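Local coordinates for adhesion G-protein coupled receptor G6 (Danio rerio, PDB 6V55) that is an adhesion G-protein-coupled receptor linked to myelination, whose calcium-binding extracellular region probably senses extracellular partners and regulates signalling, at residues 689-701 against 713-725. Numbering follows the deposited sequence.
Sequences NGLTLNSYVVASS and PVRIEIAHLEYQK
Val698 packs on Ile716 and Ile718 where two sheets of the GAIN domain face each other: strand 697-701, in the sheet of 671-677, lies over strand 714-719, which runs beside 649-653 and 760-765. Val698 CG1, placed between its backbone N and carbonyl carbon (chi1 59°), meets Ile718 CG1 at 3.7 Å and Ile716 CG2 at 3.8 Å. Val698 and Ala699 also pair antiparallel with a strand of the bound peptide chain, probably the tethered agonist. Just before strand 697-701, Ile718 CG2 sits against Tyr696 O (3.4 Å); Ser695 OG donates to a lone pair of that same Tyr696 O, in the carbonyl plane (2.8 Å), which satisfies the buried hydroxyl. Leu721 CD2 rests over one face of the Tyr696 ring in a CH-pi contact, 3.6 Å from the centroid; Phe676 also meets this ring. At the loop end, Glu722 N donates a nearly straight bond (3.2 Å, 167°) to Asn694 OD1, nearly side-on to its C=O and tilted out of its plane. With an alanine replacing Asn694, Glu722 N is likely to lose this acceptor and the turn after His720 a tie. Apolar packing thus joins the sheets, with one side-chain-to-backbone hydrogen bond fastening their loop ends.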
ATOM      1  N   ASN A 689     -30.192 -16.307  40.153  1.00 39.60           N
ATOM      2  CA  ASN A 689     -31.649 -16.457  40.006  1.00 42.63           C
ATOM      3  C   ASN A 689     -32.256 -15.442  39.033  1.00 49.48           C
ATOM      4  O   ASN A 689     -33.314 -14.852  39.278  1.00 51.52           O
ATOM      5  CB  ASN A 689     -32.359 -16.404  41.355  1.00 39.60           C
ATOM      6  CG  ASN A 689     -33.671 -17.110  41.321  1.00 37.87           C
ATOM      7  OD1 ASN A 689     -33.899 -17.959  40.457  1.00 36.23           O
ATOM      8  ND2 ASN A 689     -34.563 -16.748  42.226  1.00 42.66           N
ATOM      9  N   GLY A 690     -31.566 -15.218  37.922  1.00 54.43           N
ATOM     10  CA  GLY A 690     -32.074 -14.304  36.929  1.00 58.37           C
ATOM     11  C   GLY A 690     -31.923 -12.834  37.249  1.00 60.92           C
ATOM     12  O   GLY A 690     -32.450 -12.004  36.502  1.00 65.81           O
ATOM     13  N   LEU A 691     -31.232 -12.477  38.332  1.00 56.25           N
ATOM     14  CA  LEU A 691     -30.979 -11.074  38.626  1.00 50.40           C
ATOM     15  C   LEU A 691     -29.868 -10.596  37.702  1.00 49.58           C
ATOM     16  O   LEU A 691     -28.827 -11.252  37.599  1.00 50.84           O
ATOM     17  CB  LEU A 691     -30.576 -10.883  40.096  1.00 44.50           C
ATOM     18  CG  LEU A 691     -31.575 -10.875  41.279  1.00 37.40           C
ATOM     19  CD1 LEU A 691     -30.857 -10.793  42.646  1.00 31.96           C
ATOM     20  CD2 LEU A 691     -32.624  -9.777  41.175  1.00 34.03           C
ATOM     21  N   THR A 692     -30.089  -9.484  37.002  1.00 49.04           N
ATOM     22  CA  THR A 692     -29.048  -8.913  36.149  1.00 45.69           C
ATOM     23  C   THR A 692     -28.335  -7.803  36.911  1.00 43.31           C
ATOM     24  O   THR A 692     -28.947  -7.109  37.730  1.00 44.83           O
ATOM     25  CB  THR A 692     -29.610  -8.379  34.816  1.00 44.22           C
ATOM     26  OG1 THR A 692     -30.262  -7.114  35.010  1.00 41.05           O
ATOM     27  CG2 THR A 692     -30.595  -9.383  34.173  1.00 45.00           C
ATOM     28  N   LEU A 693     -27.027  -7.672  36.685  1.00 40.72           N
ATOM     29  CA  LEU A 693     -26.247  -6.620  37.338  1.00 37.49           C
ATOM     30  C   LEU A 693     -26.453  -5.320  36.567  1.00 40.24           C
ATOM     31  O   LEU A 693     -25.944  -5.159  35.450  1.00 39.76           O
ATOM     32  CB  LEU A 693     -24.765  -6.990  37.408  1.00 30.35           C
ATOM     33  CG  LEU A 693     -23.761  -5.901  37.841  1.00 23.65           C
ATOM     34  CD1 LEU A 693     -23.796  -5.619  39.341  1.00 20.93           C
ATOM     35  CD2 LEU A 693     -22.355  -6.249  37.395  1.00 21.09           C
ATOM     36  N   ASN A 694     -27.204  -4.395  37.151  1.00 42.84           N
ATOM     37  CA  ASN A 694     -27.468  -3.112  36.520  1.00 50.25           C
ATOM     38  C   ASN A 694     -26.745  -2.014  37.298  1.00 49.97           C
ATOM     39  O   ASN A 694     -27.350  -1.148  37.944  1.00 54.43           O
ATOM     40  CB  ASN A 694     -28.986  -2.880  36.416  1.00 58.56           C
ATOM     41  CG  ASN A 694     -29.339  -1.655  35.582  1.00 65.39           C
ATOM     42  OD1 ASN A 694     -29.608  -0.579  36.121  1.00 67.33           O
ATOM     43  ND2 ASN A 694     -29.301  -1.806  34.261  1.00 68.01           N
ATOM     44  N   SER A 695     -25.418  -2.047  37.209  1.00 43.91           N
ATOM     45  CA  SER A 695     -24.576  -1.135  37.968  1.00 38.05           C
ATOM     46  C   SER A 695     -23.186  -1.084  37.359  1.00 34.74           C
ATOM     47  O   SER A 695     -22.773  -1.985  36.629  1.00 38.99           O
ATOM     48  CB  SER A 695     -24.460  -1.576  39.421  1.00 35.87           C
ATOM     49  OG  SER A 695     -23.945  -0.524  40.199  1.00 38.13           O
ATOM     50  N   TYR A 696     -22.452  -0.033  37.698  1.00 26.17           N
ATOM     51  CA  TYR A 696     -21.009  -0.127  37.599  1.00 22.11           C
ATOM     52  C   TYR A 696     -20.496  -0.920  38.792  1.00 25.87           C
ATOM     53  O   TYR A 696     -21.207  -1.128  39.775  1.00 31.17           O
ATOM     54  CB  TYR A 696     -20.383   1.262  37.555  1.00 20.02           C
ATOM     55  CG  TYR A 696     -20.837   2.040  36.353  1.00 26.20           C
ATOM     56  CD1 TYR A 696     -20.249   1.821  35.112  1.00 31.73           C
ATOM     57  CD2 TYR A 696     -21.873   2.975  36.439  1.00 26.46           C
ATOM     58  CE1 TYR A 696     -20.666   2.523  33.985  1.00 30.66           C
ATOM     59  CE2 TYR A 696     -22.300   3.681  35.311  1.00 25.45           C
ATOM     60  CZ  TYR A 696     -21.683   3.445  34.094  1.00 28.34           C
ATOM     61  OH  TYR A 696     -22.080   4.115  32.965  1.00 32.52           O
ATOM     62  N   VAL A 697     -19.260  -1.392  38.712  1.00 23.18           N
ATOM     63  CA  VAL A 697     -18.648  -2.058  39.855  1.00 20.37           C
ATOM     64  C   VAL A 697     -17.556  -1.155  40.393  1.00 23.35           C
ATOM     65  O   VAL A 697     -16.650  -0.751  39.650  1.00 25.63           O
ATOM     66  CB  VAL A 697     -18.092  -3.434  39.494  1.00 18.10           C
ATOM     67  CG1 VAL A 697     -17.626  -4.115  40.758  1.00 14.52           C
ATOM     68  CG2 VAL A 697     -19.174  -4.244  38.826  1.00 23.36           C
ATOM     69  N   VAL A 698     -17.651  -0.823  41.672  1.00 20.96           N
ATOM     70  CA  VAL A 698     -16.638  -0.027  42.343  1.00 17.93           C
ATOM     71  C   VAL A 698     -16.000  -0.893  43.423  1.00 17.07           C
ATOM     72  O   VAL A 698     -16.681  -1.688  44.083  1.00 21.46           O
ATOM     73  CB  VAL A 698     -17.235   1.290  42.899  1.00 18.70           C
ATOM     74  CG1 VAL A 698     -18.377   1.076  43.908  1.00 21.23           C
ATOM     75  CG2 VAL A 698     -16.170   2.194  43.460  1.00 18.86           C
ATOM     76  N   ALA A 699     -14.675  -0.815  43.532  1.00 13.57           N
ATOM     77  CA  ALA A 699     -13.963  -1.511  44.589  1.00 13.61           C
ATOM     78  C   ALA A 699     -13.183  -0.541  45.471  1.00 17.81           C
ATOM     79  O   ALA A 699     -12.803   0.557  45.039  1.00 17.19           O
ATOM     80  CB  ALA A 699     -13.020  -2.578  44.031  1.00 11.91           C
ATOM     81  N   SER A 700     -12.958  -0.957  46.720  1.00 16.83           N
ATOM     82  CA  SER A 700     -12.105  -0.211  47.633  1.00 13.40           C
ATOM     83  C   SER A 700     -11.536  -1.154  48.673  1.00 14.68           C
ATOM     84  O   SER A 700     -12.147  -2.177  48.987  1.00 21.68           O
ATOM     85  CB  SER A 700     -12.855   0.917  48.333  1.00 16.82           C
ATOM     86  OG  SER A 700     -11.932   1.828  48.907  1.00 21.52           O
ATOM     87  N   SER A 701     -10.364  -0.794  49.203  1.00 14.04           N
ATOM     88  CA  SER A 701      -9.715  -1.534  50.286  1.00 19.42           C
ATOM     89  C   SER A 701      -8.675  -0.618  50.908  1.00 21.63           C
ATOM     90  O   SER A 701      -8.367   0.452  50.376  1.00 23.78           O
ATOM     91  CB  SER A 701      -9.038  -2.826  49.803  1.00 22.60           C
ATOM     92  OG  SER A 701      -7.836  -2.531  49.102  1.00 27.05           O
ATOM     93  N   PRO A 713     -21.229   1.499  58.967  1.00 35.42           N
ATOM     94  CA  PRO A 713     -20.983   0.903  57.653  1.00 32.44           C
ATOM     95  C   PRO A 713     -20.217   1.824  56.709  1.00 34.08           C
ATOM     96  O   PRO A 713     -20.050   3.019  56.947  1.00 38.82           O
ATOM     97  CB  PRO A 713     -22.394   0.644  57.126  1.00 32.40           C
ATOM     98  CG  PRO A 713     -23.224   1.721  57.772  1.00 31.77           C
ATOM     99  CD  PRO A 713     -22.629   1.934  59.131  1.00 32.66           C
ATOM    100  N   VAL A 714     -19.717   1.212  55.636  1.00 30.42           N
ATOM    101  CA  VAL A 714     -19.209   1.932  54.477  1.00 28.30           C
ATOM    102  C   VAL A 714     -20.392   2.334  53.614  1.00 30.25           C
ATOM    103  O   VAL A 714     -21.214   1.487  53.244  1.00 31.88           O
ATOM    104  CB  VAL A 714     -18.235   1.053  53.682  1.00 24.49           C
ATOM    105  CG1 VAL A 714     -17.501   1.869  52.652  1.00 24.72           C
ATOM    106  CG2 VAL A 714     -17.247   0.409  54.612  1.00 23.66           C
ATOM    107  N   ARG A 715     -20.485   3.614  53.279  1.00 28.40           N
ATOM    108  CA  ARG A 715     -21.519   4.072  52.358  1.00 30.71           C
ATOM    109  C   ARG A 715     -20.987   3.911  50.938  1.00 30.35           C
ATOM    110  O   ARG A 715     -20.080   4.636  50.521  1.00 34.05           O
ATOM    111  CB  ARG A 715     -21.909   5.519  52.657  1.00 33.45           C
ATOM    112  CG  ARG A 715     -23.263   5.953  52.100  1.00 35.84           C
ATOM    113  CD  ARG A 715     -23.324   7.463  52.066  1.00 40.82           C
ATOM    114  NE  ARG A 715     -24.560   7.996  51.498  1.00 48.76           N
ATOM    115  CZ  ARG A 715     -24.684   8.444  50.246  1.00 53.07           C
ATOM    116  NH1 ARG A 715     -23.648   8.425  49.408  1.00 48.03           N
ATOM    117  NH2 ARG A 715     -25.855   8.926  49.837  1.00 58.31           N
ATOM    118  N   ILE A 716     -21.528   2.942  50.203  1.00 26.88           N
ATOM    119  CA  ILE A 716     -21.180   2.720  48.803  1.00 25.61           C
ATOM    120  C   ILE A 716     -22.374   3.137  47.962  1.00 31.11           C
ATOM    121  O   ILE A 716     -23.445   2.525  48.049  1.00 37.01           O
ATOM    122  CB  ILE A 716     -20.828   1.249  48.525  1.00 23.69           C
ATOM    123  CG1 ILE A 716     -19.790   0.718  49.526  1.00 23.50           C
ATOM    124  CG2 ILE A 716     -20.459   1.032  47.045  1.00 17.61           C
ATOM    125  CD1 ILE A 716     -18.375   0.927  49.132  1.00 22.93           C
ATOM    126  N   GLU A 717     -22.199   4.169  47.149  1.00 31.11           N
ATOM    127  CA  GLU A 717     -23.248   4.635  46.247  1.00 36.39           C
ATOM    128  C   GLU A 717     -22.773   4.390  44.829  1.00 30.87           C
ATOM    129  O   GLU A 717     -21.701   4.867  44.456  1.00 30.15           O
ATOM    130  CB  GLU A 717     -23.555   6.125  46.463  1.00 45.01           C
ATOM    131  CG  GLU A 717     -24.321   6.804  45.313  1.00 51.99           C
ATOM    132  CD  GLU A 717     -24.421   8.322  45.471  1.00 60.33           C
ATOM    133  OE1 GLU A 717     -24.542   8.797  46.631  1.00 63.89           O
ATOM    134  OE2 GLU A 717     -24.375   9.035  44.435  1.00 61.37           O
ATOM    135  N   ILE A 718     -23.529   3.613  44.054  1.00 27.19           N
ATOM    136  CA  ILE A 718     -23.192   3.384  42.651  1.00 29.38           C
ATOM    137  C   ILE A 718     -24.365   3.817  41.784  1.00 34.38           C
ATOM    138  O   ILE A 718     -25.525   3.538  42.106  1.00 37.34           O
ATOM    139  CB  ILE A 718     -22.808   1.918  42.332  1.00 26.11           C
ATOM    140  CG1 ILE A 718     -22.089   1.237  43.492  1.00 20.78           C
ATOM    141  CG2 ILE A 718     -21.875   1.888  41.145  1.00 26.52           C
ATOM    142  CD1 ILE A 718     -21.913  -0.224  43.312  1.00 20.30           C
ATOM    143  N   ALA A 719     -24.053   4.503  40.686  1.00 36.61           N
ATOM    144  CA  ALA A 719     -25.046   4.872  39.689  1.00 34.81           C
ATOM    145  C   ALA A 719     -25.468   3.651  38.889  1.00 39.12           C
ATOM    146  O   ALA A 719     -24.650   2.776  38.593  1.00 41.33           O
ATOM    147  CB  ALA A 719     -24.485   5.929  38.746  1.00 28.38           C
ATOM    148  N   HIS A 720     -26.753   3.597  38.539  1.00 40.57           N
ATOM    149  CA  HIS A 720     -27.282   2.508  37.733  1.00 38.87           C
ATOM    150  C   HIS A 720     -26.819   2.629  36.288  1.00 40.63           C
ATOM    151  O   HIS A 720     -26.415   3.699  35.821  1.00 43.11           O
ATOM    152  CB  HIS A 720     -28.800   2.506  37.764  1.00 39.59           C
ATOM    153  CG  HIS A 720     -29.373   2.368  39.133  1.00 48.04           C
ATOM    154  ND1 HIS A 720     -30.624   2.840  39.465  1.00 52.99           N
ATOM    155  CD2 HIS A 720     -28.871   1.805  40.257  1.00 49.94           C
ATOM    156  CE1 HIS A 720     -30.873   2.570  40.734  1.00 52.70           C
ATOM    157  NE2 HIS A 720     -29.827   1.938  41.236  1.00 50.86           N
ATOM    158  N   LEU A 721     -26.873   1.505  35.574  1.00 38.59           N
ATOM    159  CA  LEU A 721     -26.637   1.571  34.140  1.00 34.71           C
ATOM    160  C   LEU A 721     -27.876   2.080  33.413  1.00 43.83           C
ATOM    161  O   LEU A 721     -27.774   2.953  32.546  1.00 50.20           O
ATOM    162  CB  LEU A 721     -26.210   0.203  33.615  1.00 28.52           C
ATOM    163  CG  LEU A 721     -24.852  -0.292  34.128  1.00 28.50           C
ATOM    164  CD1 LEU A 721     -24.566  -1.731  33.722  1.00 28.40           C
ATOM    165  CD2 LEU A 721     -23.745   0.588  33.637  1.00 31.32           C
ATOM    166  N   GLU A 722     -29.055   1.565  33.763  1.00 47.24           N
ATOM    167  CA  GLU A 722     -30.315   1.977  33.162  1.00 52.72           C
ATOM    168  C   GLU A 722     -31.276   2.487  34.228  1.00 57.65           C
ATOM    169  O   GLU A 722     -31.151   2.163  35.411  1.00 60.18           O
ATOM    170  CB  GLU A 722     -30.981   0.826  32.405  1.00 56.76           C
ATOM    171  CG  GLU A 722     -30.054   0.019  31.531  1.00 63.29           C
ATOM    172  CD  GLU A 722     -30.760  -1.162  30.921  1.00 71.27           C
ATOM    173  OE1 GLU A 722     -30.118  -2.231  30.795  1.00 72.20           O
ATOM    174  OE2 GLU A 722     -31.957  -1.012  30.570  1.00 75.24           O
ATOM    175  N   TYR A 723     -32.242   3.289  33.784  1.00 61.73           N
ATOM    176  CA  TYR A 723     -33.325   3.759  34.637  1.00 65.18           C
ATOM    177  C   TYR A 723     -34.210   2.586  35.047  1.00 64.03           C
ATOM    178  O   TYR A 723     -34.377   1.616  34.302  1.00 61.97           O
ATOM    179  CB  TYR A 723     -34.145   4.828  33.894  1.00 72.94           C
ATOM    180  CG  TYR A 723     -35.235   5.538  34.692  1.00 79.22           C
ATOM    181  CD1 TYR A 723     -34.961   6.722  35.385  1.00 81.92           C
ATOM    182  CD2 TYR A 723     -36.552   5.047  34.717  1.00 80.48           C
ATOM    183  CE1 TYR A 723     -35.961   7.382  36.107  1.00 83.76           C
ATOM    184  CE2 TYR A 723     -37.547   5.691  35.434  1.00 82.64           C
ATOM    185  CZ  TYR A 723     -37.251   6.854  36.124  1.00 84.11           C
ATOM    186  OH  TYR A 723     -38.251   7.485  36.826  1.00 84.78           O
ATOM    187  N   GLN A 724     -34.769   2.676  36.256  1.00 67.64           N
ATOM    188  CA  GLN A 724     -35.706   1.661  36.740  1.00 70.69           C
ATOM    189  C   GLN A 724     -36.626   2.321  37.762  1.00 77.32           C
ATOM    190  O   GLN A 724     -36.238   2.476  38.922  1.00 79.72           O
ATOM    191  CB  GLN A 724     -34.975   0.470  37.345  1.00 64.95           C
ATOM    192  CG  GLN A 724     -35.806  -0.799  37.378  1.00 63.72           C
ATOM    193  CD  GLN A 724     -35.605  -1.646  36.140  1.00 62.77           C
ATOM    194  OE1 GLN A 724     -34.990  -1.204  35.165  1.00 58.93           O
ATOM    195  NE2 GLN A 724     -36.125  -2.874  36.169  1.00 64.37           N
ATOM    196  N   LYS A 725     -37.838   2.681  37.330  1.00 79.64           N
ATOM    197  CA  LYS A 725     -38.805   3.319  38.217  1.00 81.80           C
ATOM    198  C   LYS A 725     -39.327   2.321  39.244  1.00 79.28           C
ATOM    199  O   LYS A 725     -39.838   1.258  38.879  1.00 78.68           O
ATOM    200  CB  LYS A 725     -39.971   3.896  37.415  1.00 84.66           C
TER